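PDB 3GYB: transcriptional regulators (LACI-FAMILY TRANSCRIPTIONAL REGULATORY PROTEIN), which probably acts as a LacI-family transcription regulator that binds cis-regulatory DNA, its periplasmic-binding-protein-like fold here carrying a magnesium ion. Local coordinates for residues 109-114 and 143-148; 119-124 and 136-141; 150-155 and 164-169. One frame throughout, in Å; residues are numbered along the deposited sequence.

Contact 1 of 3, residues 109-114 and 143-148; sequences ATKHLI and RAHGLE
I114 and K111, one turn apart on helix 102-115, receive H145 and L147 from the loop that follows helix 129-144. The fuller apolar packing gathers round I114. Its CD1 lies 3.6 Å from CD2 of the H145 imidazole, while the I114 and L147 side chains reach toward each other tip to tip, I114 CG1 3.9 Å from L147 CD1. CG1 stands beside the backbone N (chi1 -68°), and the extended run from there carries CD1 out to the ring, so a single isoleucine branch serves both partners. The thinner side faces solvent, where the lysine methylenes lie against the exposed H145. The aliphatic stem of K111 crosses H145 at about a right angle, CD coming 3.4 Å from NE2 and CE 3.5 Å from CE1. Bends at chi2 and chi4 turn the lysine chain, and NZ ends 4.4 Å from H145 NE2, near but not in contact; if the imidazole were protonated, the two charges would probably disfavour each other. The loop reaches back because the helix ends in a Schellman motif: G146, with positive phi, is its C' residue, G146 N bonds to R143 O at 3.1 Å, and L147 N bonds to M142 O. This turn sends H145 and L147 to the same isoleucine. Beneath this surface contact, T110 packs on F138, T141 and M142 of helix 129-144, I114 and L113 rest on I121 of strand 121-124, and L113 also touches F181 of strand 179-182.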
ATOM      1  N   ALA A 109     -21.031  -6.500   7.980  1.00 13.14           N
ATOM      2  CA  ALA A 109     -20.834  -6.702   6.553  1.00 12.42           C
ATOM      3  C   ALA A 109     -21.838  -7.682   5.971  1.00 12.59           C
ATOM      4  O   ALA A 109     -22.454  -7.415   4.941  1.00 12.96           O
ATOM      5  CB  ALA A 109     -19.416  -7.203   6.288  1.00 13.40           C
ATOM      6  N   THR A 110     -21.993  -8.822   6.635  1.00 13.22           N
ATOM      7  CA  THR A 110     -22.905  -9.855   6.172  1.00 13.34           C
ATOM      8  C   THR A 110     -24.347  -9.383   6.238  1.00 14.26           C
ATOM      9  O   THR A 110     -25.109  -9.558   5.286  1.00 12.67           O
ATOM     10  CB  THR A 110     -22.735 -11.132   7.008  1.00 13.14           C
ATOM     11  OG1 THR A 110     -21.352 -11.508   7.001  1.00 14.11           O
ATOM     12  CG2 THR A 110     -23.558 -12.274   6.430  1.00 13.20           C
ATOM     13  N   LYS A 111     -24.711  -8.774   7.360  1.00 14.49           N
ATOM     14  CA  LYS A 111     -26.065  -8.272   7.547  1.00 15.03           C
ATOM     15  C   LYS A 111     -26.384  -7.214   6.492  1.00 15.11           C
ATOM     16  O   LYS A 111     -27.511  -7.134   6.011  1.00 16.69           O
ATOM     17  CB  LYS A 111     -26.218  -7.679   8.951  1.00 17.15           C
ATOM     18  CG  LYS A 111     -27.622  -7.151   9.266  1.00 20.87           C
ATOM     19  CD  LYS A 111     -28.661  -8.260   9.215  1.00 25.15           C
ATOM     20  CE  LYS A 111     -30.035  -7.751   9.626  1.00 26.49           C
ATOM     21  NZ  LYS A 111     -30.007  -7.111  10.968  1.00 30.89           N
ATOM     22  N   HIS A 112     -25.390  -6.408   6.121  1.00 13.92           N
ATOM     23  CA  HIS A 112     -25.614  -5.376   5.110  1.00 15.19           C
ATOM     24  C   HIS A 112     -26.014  -6.024   3.788  1.00 14.81           C
ATOM     25  O   HIS A 112     -26.960  -5.589   3.136  1.00 14.97           O
ATOM     26  CB  HIS A 112     -24.351  -4.527   4.911  1.00 14.26           C
ATOM     27  CG  HIS A 112     -24.519  -3.411   3.924  1.00 15.31           C
ATOM     28  ND1 HIS A 112     -25.467  -2.421   4.072  1.00 15.45           N
ATOM     29  CD2 HIS A 112     -23.846  -3.119   2.785  1.00 15.68           C
ATOM     30  CE1 HIS A 112     -25.370  -1.568   3.068  1.00 14.60           C
ATOM     31  NE2 HIS A 112     -24.393  -1.968   2.273  1.00 16.44           N
ATOM     32  N   LEU A 113     -25.288  -7.068   3.391  1.00 13.81           N
ATOM     33  CA  LEU A 113     -25.594  -7.763   2.148  1.00 14.44           C
ATOM     34  C   LEU A 113     -26.977  -8.402   2.232  1.00 13.56           C
ATOM     35  O   LEU A 113     -27.743  -8.371   1.271  1.00 13.39           O
ATOM     36  CB  LEU A 113     -24.529  -8.827   1.862  1.00 13.77           C
ATOM     37  CG  LEU A 113     -23.134  -8.256   1.590  1.00 13.06           C
ATOM     38  CD1 LEU A 113     -22.158  -9.400   1.301  1.00 12.62           C
ATOM     39  CD2 LEU A 113     -23.198  -7.300   0.401  1.00 13.24           C
ATOM     40  N   ILE A 114     -27.292  -8.976   3.388  1.00 13.40           N
ATOM     41  CA  ILE A 114     -28.598  -9.597   3.594  1.00 14.89           C
ATOM     42  C   ILE A 114     -29.702  -8.544   3.527  1.00 15.65           C
ATOM     43  O   ILE A 114     -30.722  -8.748   2.861  1.00 16.36           O
ATOM     44  CB  ILE A 114     -28.655 -10.319   4.955  1.00 13.64           C
ATOM     45  CG1 ILE A 114     -27.720 -11.530   4.926  1.00 15.34           C
ATOM     46  CG2 ILE A 114     -30.088 -10.767   5.267  1.00 15.01           C
ATOM     47  CD1 ILE A 114     -27.549 -12.194   6.276  1.00 13.45           C
ATOM     48  N   ARG A 143     -26.307 -18.193   9.058  1.00 17.26           N
ATOM     49  CA  ARG A 143     -27.220 -19.169   9.657  1.00 16.84           C
ATOM     50  C   ARG A 143     -28.252 -18.530  10.580  1.00 17.99           C
ATOM     51  O   ARG A 143     -29.367 -19.028  10.714  1.00 18.15           O
ATOM     52  CB  ARG A 143     -26.434 -20.237  10.417  1.00 18.15           C
ATOM     53  CG  ARG A 143     -25.571 -21.094   9.512  1.00 17.82           C
ATOM     54  CD  ARG A 143     -25.152 -22.388  10.185  1.00 22.34           C
ATOM     55  NE  ARG A 143     -24.403 -23.228   9.255  1.00 22.88           N
ATOM     56  CZ  ARG A 143     -23.099 -23.118   9.027  1.00 23.65           C
ATOM     57  NH1 ARG A 143     -22.386 -22.207   9.672  1.00 25.40           N
ATOM     58  NH2 ARG A 143     -22.514 -23.905   8.135  1.00 22.72           N
ATOM     59  N   ALA A 144     -27.884 -17.430  11.222  1.00 17.19           N
ATOM     60  CA  ALA A 144     -28.824 -16.753  12.107  1.00 18.22           C
ATOM     61  C   ALA A 144     -30.007 -16.255  11.282  1.00 17.99           C
ATOM     62  O   ALA A 144     -31.139 -16.213  11.762  1.00 18.39           O
ATOM     63  CB  ALA A 144     -28.148 -15.582  12.800  1.00 17.78           C
ATOM     64  N   HIS A 145     -29.727 -15.886  10.034  1.00 17.84           N
ATOM     65  CA  HIS A 145     -30.741 -15.378   9.120  1.00 17.32           C
ATOM     66  C   HIS A 145     -31.326 -16.433   8.187  1.00 18.47           C
ATOM     67  O   HIS A 145     -31.982 -16.097   7.195  1.00 19.02           O
ATOM     68  CB  HIS A 145     -30.157 -14.213   8.319  1.00 18.09           C
ATOM     69  CG  HIS A 145     -29.875 -13.002   9.152  1.00 20.55           C
ATOM     70  ND1 HIS A 145     -30.866 -12.140   9.569  1.00 22.84           N
ATOM     71  CD2 HIS A 145     -28.723 -12.540   9.693  1.00 20.10           C
ATOM     72  CE1 HIS A 145     -30.337 -11.198  10.329  1.00 22.62           C
ATOM     73  NE2 HIS A 145     -29.037 -11.419  10.420  1.00 24.03           N
ATOM     74  N   GLY A 146     -31.084 -17.702   8.513  1.00 17.88           N
ATOM     75  CA  GLY A 146     -31.614 -18.808   7.729  1.00 18.49           C
ATOM     76  C   GLY A 146     -30.985 -19.056   6.373  1.00 18.25           C
ATOM     77  O   GLY A 146     -31.599 -19.679   5.502  1.00 19.03           O
ATOM     78  N   LEU A 147     -29.759 -18.580   6.193  1.00 16.93           N
ATOM     79  CA  LEU A 147     -29.056 -18.751   4.930  1.00 16.42           C
ATOM     80  C   LEU A 147     -27.861 -19.672   5.110  1.00 16.51           C
ATOM     81  O   LEU A 147     -27.223 -19.686   6.167  1.00 16.73           O
ATOM     82  CB  LEU A 147     -28.582 -17.390   4.402  1.00 15.78           C
ATOM     83  CG  LEU A 147     -29.679 -16.357   4.132  1.00 16.05           C
ATOM     84  CD1 LEU A 147     -29.054 -15.031   3.724  1.00 15.95           C
ATOM     85  CD2 LEU A 147     -30.608 -16.873   3.041  1.00 16.80           C
ATOM     86  N   GLU A 148     -27.567 -20.448   4.075  1.00 18.03           N
ATOM     87  CA  GLU A 148     -26.437 -21.364   4.112  1.00 18.32           C
ATOM     88  C   GLU A 148     -25.214 -20.593   3.637  1.00 18.14           C
ATOM     89  O   GLU A 148     -25.184 -20.095   2.511  1.00 17.26           O
ATOM     90  CB  GLU A 148     -26.683 -22.565   3.196  1.00 22.41           C
ATOM     91  CG  GLU A 148     -25.569 -23.609   3.249  1.00 26.18           C
ATOM     92  CD  GLU A 148     -25.436 -24.261   4.619  1.00 29.23           C
ATOM     93  OE1 GLU A 148     -24.375 -24.861   4.895  1.00 31.31           O
ATOM     94  OE2 GLU A 148     -26.394 -24.185   5.420  1.00 30.96           O
TER

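Contact 2 of 3, residues 119-124 and 136-141; sequences THIAHL and ESFEAT
F138 of helix 129-144 lays its ring against H123 and I121, alternate residues of strand 121-124 whose CB atoms both face the helix. The main aromatic interaction is a CH-pi contact: H123 CB sits over one face of the phenyl ring, 3.4 Å from its centroid and 17° off the normal. The imidazole is displaced beyond it; the two rings are inclined by 25° with centroids 5.1 Å apart, so they hardly overlap. Apolar packing comes from I121, whose CG2 branch touches F138 CE1 at 3.8 Å. Among polar atoms, I121 O lies at the edge of the phenyl ring, 3.7 Å from CZ, and H123 ND1 bonds to F181 O on strand 179-182. Within the helix, S137 O accepts from T141 N and from T141 OG1 (2.8 Å), which arrive from opposite faces of its carbonyl plane. The axes of 121-124 and 136-141 come within 9.8 Å and run nearly antiparallel (168°), the first half of the beta-alpha-beta unit that ends in strand 150-151. Strand 121-124 lies in the sheet between 179-182 and 150-151, with helices 102-115 and 129-144 over the face bearing I121 and H123, and L170 of helix 160-173 against A122.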
ATOM      1  N   THR A 119     -29.014 -13.265  -1.133  1.00 13.93           N
ATOM      2  CA  THR A 119     -29.155 -14.514  -0.393  1.00 16.15           C
ATOM      3  C   THR A 119     -27.985 -15.438  -0.724  1.00 15.16           C
ATOM      4  O   THR A 119     -27.469 -16.128   0.154  1.00 17.28           O
ATOM      5  CB  THR A 119     -30.491 -15.222  -0.702  1.00 16.71           C
ATOM      6  OG1 THR A 119     -30.685 -15.301  -2.118  1.00 19.99           O
ATOM      7  CG2 THR A 119     -31.645 -14.459  -0.064  1.00 18.56           C
ATOM      8  N   HIS A 120     -27.571 -15.452  -1.986  1.00 15.09           N
ATOM      9  CA  HIS A 120     -26.429 -16.264  -2.402  1.00 14.49           C
ATOM     10  C   HIS A 120     -25.187 -15.413  -2.173  1.00 14.22           C
ATOM     11  O   HIS A 120     -24.648 -14.794  -3.093  1.00 13.35           O
ATOM     12  CB  HIS A 120     -26.566 -16.660  -3.872  1.00 16.15           C
ATOM     13  CG  HIS A 120     -27.636 -17.678  -4.111  1.00 19.49           C
ATOM     14  ND1 HIS A 120     -27.555 -18.965  -3.625  1.00 20.30           N
ATOM     15  CD2 HIS A 120     -28.836 -17.585  -4.734  1.00 21.80           C
ATOM     16  CE1 HIS A 120     -28.660 -19.621  -3.934  1.00 23.27           C
ATOM     17  NE2 HIS A 120     -29.454 -18.807  -4.606  1.00 22.74           N
ATOM     18  N   ILE A 121     -24.753 -15.394  -0.920  1.00 14.62           N
ATOM     19  CA  ILE A 121     -23.610 -14.605  -0.489  1.00 13.43           C
ATOM     20  C   ILE A 121     -22.400 -15.485  -0.234  1.00 13.98           C
ATOM     21  O   ILE A 121     -22.506 -16.538   0.395  1.00 14.05           O
ATOM     22  CB  ILE A 121     -23.959 -13.847   0.808  1.00 14.44           C
ATOM     23  CG1 ILE A 121     -25.152 -12.921   0.549  1.00 13.66           C
ATOM     24  CG2 ILE A 121     -22.749 -13.074   1.309  1.00 13.79           C
ATOM     25  CD1 ILE A 121     -25.792 -12.354   1.810  1.00 14.02           C
ATOM     26  N   ALA A 122     -21.247 -15.050  -0.727  1.00 12.93           N
ATOM     27  CA  ALA A 122     -20.023 -15.814  -0.531  1.00 12.72           C
ATOM     28  C   ALA A 122     -18.988 -15.003   0.234  1.00 12.77           C
ATOM     29  O   ALA A 122     -18.986 -13.773   0.184  1.00 12.12           O
ATOM     30  CB  ALA A 122     -19.457 -16.248  -1.874  1.00 14.37           C
ATOM     31  N   HIS A 123     -18.108 -15.707   0.938  1.00 12.63           N
ATOM     32  CA  HIS A 123     -17.051 -15.073   1.718  1.00 11.52           C
ATOM     33  C   HIS A 123     -15.676 -15.502   1.232  1.00 12.29           C
ATOM     34  O   HIS A 123     -15.427 -16.690   1.035  1.00 12.59           O
ATOM     35  CB  HIS A 123     -17.191 -15.457   3.195  1.00 11.75           C
ATOM     36  CG  HIS A 123     -16.071 -14.971   4.065  1.00 12.36           C
ATOM     37  ND1 HIS A 123     -15.821 -13.633   4.279  1.00 11.85           N
ATOM     38  CD2 HIS A 123     -15.169 -15.647   4.817  1.00 12.81           C
ATOM     39  CE1 HIS A 123     -14.819 -13.505   5.131  1.00 11.49           C
ATOM     40  NE2 HIS A 123     -14.405 -14.712   5.473  1.00 13.13           N
ATOM     41  N   LEU A 124     -14.791 -14.533   1.014  1.00 10.86           N
ATOM     42  CA  LEU A 124     -13.422 -14.844   0.609  1.00 12.97           C
ATOM     43  C   LEU A 124     -12.627 -14.798   1.901  1.00 13.61           C
ATOM     44  O   LEU A 124     -12.444 -13.734   2.485  1.00 15.08           O
ATOM     45  CB  LEU A 124     -12.890 -13.799  -0.375  1.00 14.59           C
ATOM     46  CG  LEU A 124     -13.537 -13.842  -1.754  1.00 15.70           C
ATOM     47  CD1 LEU A 124     -13.006 -12.701  -2.614  1.00 16.64           C
ATOM     48  CD2 LEU A 124     -13.236 -15.189  -2.399  1.00 18.72           C
ATOM     49  N   GLU A 136     -15.885 -17.099  10.904  1.00 16.13           N
ATOM     50  CA  GLU A 136     -16.820 -17.679  11.861  1.00 16.70           C
ATOM     51  C   GLU A 136     -18.064 -16.811  12.021  1.00 16.59           C
ATOM     52  O   GLU A 136     -19.186 -17.321  12.079  1.00 15.71           O
ATOM     53  CB  GLU A 136     -16.126 -17.882  13.210  1.00 19.06           C
ATOM     54  CG  GLU A 136     -14.969 -18.863  13.148  1.00 25.26           C
ATOM     55  CD  GLU A 136     -14.354 -19.127  14.509  1.00 28.72           C
ATOM     56  OE1 GLU A 136     -13.968 -18.152  15.193  1.00 31.98           O
ATOM     57  OE2 GLU A 136     -14.253 -20.310  14.893  1.00 34.21           O
ATOM     58  N   SER A 137     -17.870 -15.498  12.085  1.00 15.70           N
ATOM     59  CA  SER A 137     -18.995 -14.586  12.222  1.00 15.25           C
ATOM     60  C   SER A 137     -19.831 -14.592  10.944  1.00 14.59           C
ATOM     61  O   SER A 137     -21.057 -14.525  10.993  1.00 13.62           O
ATOM     62  CB  SER A 137     -18.500 -13.171  12.526  1.00 15.26           C
ATOM     63  OG  SER A 137     -19.591 -12.270  12.631  1.00 15.48           O
ATOM     64  N   PHE A 138     -19.167 -14.663   9.794  1.00 14.13           N
ATOM     65  CA  PHE A 138     -19.888 -14.711   8.527  1.00 12.20           C
ATOM     66  C   PHE A 138     -20.851 -15.900   8.543  1.00 13.23           C
ATOM     67  O   PHE A 138     -22.038 -15.760   8.244  1.00 13.58           O
ATOM     68  CB  PHE A 138     -18.906 -14.867   7.358  1.00 12.50           C
ATOM     69  CG  PHE A 138     -19.562 -15.281   6.068  1.00 12.52           C
ATOM     70  CD1 PHE A 138     -20.393 -14.404   5.380  1.00 13.09           C
ATOM     71  CD2 PHE A 138     -19.352 -16.555   5.544  1.00 11.65           C
ATOM     72  CE1 PHE A 138     -21.006 -14.786   4.186  1.00 12.44           C
ATOM     73  CE2 PHE A 138     -19.964 -16.948   4.350  1.00 12.71           C
ATOM     74  CZ  PHE A 138     -20.791 -16.063   3.670  1.00 12.28           C
ATOM     75  N   GLU A 139     -20.339 -17.070   8.908  1.00 15.13           N
ATOM     76  CA  GLU A 139     -21.173 -18.263   8.937  1.00 15.64           C
ATOM     77  C   GLU A 139     -22.289 -18.161   9.963  1.00 17.43           C
ATOM     78  O   GLU A 139     -23.431 -18.518   9.677  1.00 17.53           O
ATOM     79  CB  GLU A 139     -20.335 -19.515   9.226  1.00 16.54           C
ATOM     80  CG  GLU A 139     -19.396 -19.933   8.098  1.00 17.32           C
ATOM     81  CD  GLU A 139     -19.220 -21.441   8.013  1.00 19.13           C
ATOM     82  OE1 GLU A 139     -19.155 -22.094   9.077  1.00 20.70           O
ATOM     83  OE2 GLU A 139     -19.137 -21.975   6.884  1.00 17.90           O
ATOM     84  N   ALA A 140     -21.961 -17.683  11.158  1.00 18.43           N
ATOM     85  CA  ALA A 140     -22.966 -17.563  12.213  1.00 17.81           C
ATOM     86  C   ALA A 140     -24.067 -16.581  11.825  1.00 18.87           C
ATOM     87  O   ALA A 140     -25.248 -16.810  12.098  1.00 19.08           O
ATOM     88  CB  ALA A 140     -22.311 -17.120  13.518  1.00 18.05           C
ATOM     89  N   THR A 141     -23.681 -15.479  11.193  1.00 17.08           N
ATOM     90  CA  THR A 141     -24.655 -14.479  10.781  1.00 16.37           C
ATOM     91  C   THR A 141     -25.531 -15.019   9.660  1.00 16.57           C
ATOM     92  O   THR A 141     -26.738 -14.771   9.647  1.00 18.20           O
ATOM     93  CB  THR A 141     -23.958 -13.194  10.321  1.00 15.22           C
ATOM     94  OG1 THR A 141     -23.179 -12.675  11.405  1.00 16.42           O
ATOM     95  CG2 THR A 141     -24.983 -12.149   9.887  1.00 15.75           C
TER

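Contact 3 of 3, residues 150-155 and 164-169; sequences LSNDYL and YTETLA
The segment leaving strand 150-151, at the end of the sheet within this chain, meets helix 160-173 through N152 and Y154, which both turn to E166. N152 ND2 donates to E166 OE1 at 2.9 Å, almost straight at 174°. OE1 lies in the amide plane of N152, but is itself met on the anti side of the carboxylate, 35° out of that plane. The other amide atom of N152, OD1, accepts from R125 N; the two bonds together should fix the rotation of the amide. Strand 150-151 follows helix 129-144 as the last strand of a beta-alpha-beta unit, and the chain beyond it leads up to helix 160-173, so this contact spans the next strand-to-helix connection of the periplasmic-binding-protein-like fold. Y154 crosses E166 at about a right angle: its CB lies 3.6 Å from OE1, and the ring and carboxylate planes differ by 30°. The tyrosine hydroxyl is turned elsewhere, bonding to P157 O. A water sits between E166 OE1 and D153 OD1, but the bridge is doubtful, its leg to E166 being implausibly short and its leg to D153 weak.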
ATOM      1  N   LEU A 150     -21.419 -19.702   2.260  1.00 16.57           N
ATOM      2  CA  LEU A 150     -20.548 -20.241   1.230  1.00 15.51           C
ATOM      3  C   LEU A 150     -19.242 -19.471   1.306  1.00 15.48           C
ATOM      4  O   LEU A 150     -19.247 -18.243   1.338  1.00 14.25           O
ATOM      5  CB  LEU A 150     -21.164 -20.058  -0.158  1.00 16.42           C
ATOM      6  CG  LEU A 150     -20.263 -20.430  -1.339  1.00 16.73           C
ATOM      7  CD1 LEU A 150     -19.931 -21.916  -1.306  1.00 18.82           C
ATOM      8  CD2 LEU A 150     -20.968 -20.080  -2.638  1.00 18.36           C
ATOM      9  N   SER A 151     -18.128 -20.195   1.350  1.00 15.31           N
ATOM     10  CA  SER A 151     -16.810 -19.572   1.419  1.00 16.79           C
ATOM     11  C   SER A 151     -15.827 -20.422   0.636  1.00 18.31           C
ATOM     12  O   SER A 151     -16.087 -21.601   0.373  1.00 18.50           O
ATOM     13  CB  SER A 151     -16.323 -19.484   2.872  1.00 16.11           C
ATOM     14  OG  SER A 151     -17.233 -18.779   3.694  1.00 20.25           O
ATOM     15  N   ASN A 152     -14.701 -19.828   0.256  1.00 18.70           N
ATOM     16  CA  ASN A 152     -13.679 -20.583  -0.451  1.00 21.89           C
ATOM     17  C   ASN A 152     -12.866 -21.283   0.642  1.00 23.58           C
ATOM     18  O   ASN A 152     -13.118 -21.071   1.827  1.00 25.33           O
ATOM     19  CB  ASN A 152     -12.817 -19.651  -1.321  1.00 18.82           C
ATOM     20  CG  ASN A 152     -12.086 -18.590  -0.521  1.00 16.72           C
ATOM     21  OD1 ASN A 152     -12.594 -18.082   0.473  1.00 15.19           O
ATOM     22  ND2 ASN A 152     -10.884 -18.234  -0.973  1.00 16.12           N
ATOM     23  N   ASP A 153     -11.912 -22.120   0.256  1.00 28.77           N
ATOM     24  CA  ASP A 153     -11.111 -22.864   1.229  1.00 32.93           C
ATOM     25  C   ASP A 153      -9.747 -22.243   1.511  1.00 33.47           C
ATOM     26  O   ASP A 153      -9.045 -22.648   2.441  1.00 33.97           O
ATOM     27  CB  ASP A 153     -10.920 -24.294   0.732  1.00 35.71           C
ATOM     28  CG  ASP A 153     -10.443 -24.341  -0.701  1.00 38.31           C
ATOM     29  OD1 ASP A 153      -9.332 -23.835  -0.975  1.00 39.45           O
ATOM     30  OD2 ASP A 153     -11.183 -24.873  -1.555  1.00 39.18           O
ATOM     31  N   TYR A 154      -9.381 -21.263   0.699  1.00 33.33           N
ATOM     32  CA  TYR A 154      -8.108 -20.571   0.833  1.00 32.60           C
ATOM     33  C   TYR A 154      -7.815 -20.161   2.273  1.00 32.72           C
ATOM     34  O   TYR A 154      -8.556 -19.378   2.861  1.00 34.47           O
ATOM     35  CB  TYR A 154      -8.117 -19.324  -0.051  1.00 30.02           C
ATOM     36  CG  TYR A 154      -6.831 -18.538  -0.021  1.00 28.78           C
ATOM     37  CD1 TYR A 154      -5.717 -18.969  -0.734  1.00 27.24           C
ATOM     38  CD2 TYR A 154      -6.729 -17.361   0.716  1.00 26.99           C
ATOM     39  CE1 TYR A 154      -4.530 -18.246  -0.717  1.00 26.00           C
ATOM     40  CE2 TYR A 154      -5.546 -16.629   0.743  1.00 27.34           C
ATOM     41  CZ  TYR A 154      -4.450 -17.080   0.023  1.00 25.36           C
ATOM     42  OH  TYR A 154      -3.270 -16.370   0.048  1.00 23.45           O
ATOM     43  N   LEU A 155      -6.733 -20.685   2.840  1.00 33.18           N
ATOM     44  CA  LEU A 155      -6.359 -20.329   4.204  1.00 32.74           C
ATOM     45  C   LEU A 155      -4.969 -19.702   4.215  1.00 31.85           C
ATOM     46  O   LEU A 155      -4.248 -19.766   5.213  1.00 32.49           O
ATOM     47  CB  LEU A 155      -6.398 -21.557   5.123  1.00 35.20           C
ATOM     48  CG  LEU A 155      -5.433 -22.722   4.895  1.00 37.93           C
ATOM     49  CD1 LEU A 155      -5.529 -23.686   6.072  1.00 40.52           C
ATOM     50  CD2 LEU A 155      -5.759 -23.435   3.592  1.00 39.87           C
ATOM     51  N   TYR A 164      -7.837 -12.436  -6.577  1.00  8.22           N
ATOM     52  CA  TYR A 164      -8.187 -12.472  -7.982  1.00  9.12           C
ATOM     53  C   TYR A 164      -8.496 -13.894  -8.444  1.00 10.13           C
ATOM     54  O   TYR A 164      -9.591 -14.161  -8.924  1.00  9.55           O
ATOM     55  CB  TYR A 164      -7.042 -11.886  -8.818  1.00  9.01           C
ATOM     56  CG  TYR A 164      -7.288 -11.931 -10.308  1.00 10.47           C
ATOM     57  CD1 TYR A 164      -8.347 -11.227 -10.881  1.00  9.57           C
ATOM     58  CD2 TYR A 164      -6.454 -12.665 -11.148  1.00  8.22           C
ATOM     59  CE1 TYR A 164      -8.570 -11.255 -12.256  1.00 10.63           C
ATOM     60  CE2 TYR A 164      -6.666 -12.697 -12.532  1.00 10.41           C
ATOM     61  CZ  TYR A 164      -7.726 -11.988 -13.074  1.00 10.23           C
ATOM     62  OH  TYR A 164      -7.937 -12.004 -14.438  1.00 12.94           O
ATOM     63  N   THR A 165      -7.544 -14.804  -8.272  1.00 10.88           N
ATOM     64  CA  THR A 165      -7.754 -16.179  -8.721  1.00 10.24           C
ATOM     65  C   THR A 165      -8.812 -16.924  -7.920  1.00 10.33           C
ATOM     66  O   THR A 165      -9.554 -17.734  -8.480  1.00 10.46           O
ATOM     67  CB  THR A 165      -6.434 -16.976  -8.724  1.00 11.51           C
ATOM     68  OG1 THR A 165      -5.883 -17.030  -7.406  1.00 11.83           O
ATOM     69  CG2 THR A 165      -5.432 -16.304  -9.662  1.00 13.08           C
ATOM     70  N   GLU A 166      -8.897 -16.651  -6.621  1.00  9.97           N
ATOM     71  CA  GLU A 166      -9.917 -17.303  -5.803  1.00 10.47           C
ATOM     72  C   GLU A 166     -11.314 -16.847  -6.222  1.00 10.73           C
ATOM     73  O   GLU A 166     -12.257 -17.638  -6.214  1.00 11.74           O
ATOM     74  CB  GLU A 166      -9.719 -16.987  -4.316  1.00 10.72           C
ATOM     75  CG  GLU A 166      -8.560 -17.710  -3.657  1.00 12.30           C
ATOM     76  CD  GLU A 166      -8.748 -19.214  -3.642  1.00 11.82           C
ATOM     77  OE1 GLU A 166      -9.829 -19.681  -3.218  1.00 13.89           O
ATOM     78  OE2 GLU A 166      -7.813 -19.930  -4.043  1.00 11.82           O
ATOM     79  N   THR A 167     -11.460 -15.572  -6.572  1.00 11.16           N
ATOM     80  CA  THR A 167     -12.769 -15.079  -6.977  1.00 10.39           C
ATOM     81  C   THR A 167     -13.166 -15.654  -8.330  1.00 10.27           C
ATOM     82  O   THR A 167     -14.320 -16.034  -8.534  1.00 10.44           O
ATOM     83  CB  THR A 167     -12.812 -13.533  -7.037  1.00 10.16           C
ATOM     84  OG1 THR A 167     -12.583 -13.004  -5.728  1.00 11.49           O
ATOM     85  CG2 THR A 167     -14.182 -13.051  -7.523  1.00 12.17           C
ATOM     86  N   LEU A 168     -12.218 -15.728  -9.258  1.00 10.17           N
ATOM     87  CA  LEU A 168     -12.525 -16.297 -10.562  1.00 10.37           C
ATOM     88  C   LEU A 168     -12.951 -17.756 -10.402  1.00 11.68           C
ATOM     89  O   LEU A 168     -13.858 -18.221 -11.089  1.00 11.13           O
ATOM     90  CB  LEU A 168     -11.314 -16.214 -11.493  1.00 12.38           C
ATOM     91  CG  LEU A 168     -10.978 -14.831 -12.053  1.00 11.93           C
ATOM     92  CD1 LEU A 168      -9.713 -14.936 -12.901  1.00 13.84           C
ATOM     93  CD2 LEU A 168     -12.139 -14.303 -12.892  1.00 12.62           C
ATOM     94  N   ALA A 169     -12.292 -18.474  -9.498  1.00 10.09           N
ATOM     95  CA  ALA A 169     -12.625 -19.880  -9.274  1.00 10.40           C
ATOM     96  C   ALA A 169     -13.972 -20.012  -8.565  1.00 12.17           C
ATOM     97  O   ALA A 169     -14.795 -20.846  -8.935  1.00 12.45           O
ATOM     98  CB  ALA A 169     -11.530 -20.552  -8.451  1.00  9.95           C
TER
HETATM   99  O   HOH W   1     -10.691 -22.042  -3.568  1.00 24.56           O

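Following the chain from the N terminus, helix 102-115 opens contact 1, which closes only when the chain returns at 143-148. Inside that loop lies contact 2, where 119-124 is met by 136-141, so the two are nested and share helix 129-144. Their centres are about 6 Å apart, and the two contacts touch along helix 102-115. Contact 3 opens just afterwards at 150-155 and closes at 164-169, in series with both. It is joined to contact 2 through neighbouring strands 121-124 and 150-151, where H123 N and L150 O make a probable hydrogen bond. Together they tie helices 102-115, 129-144 and 160-173 to one sheet.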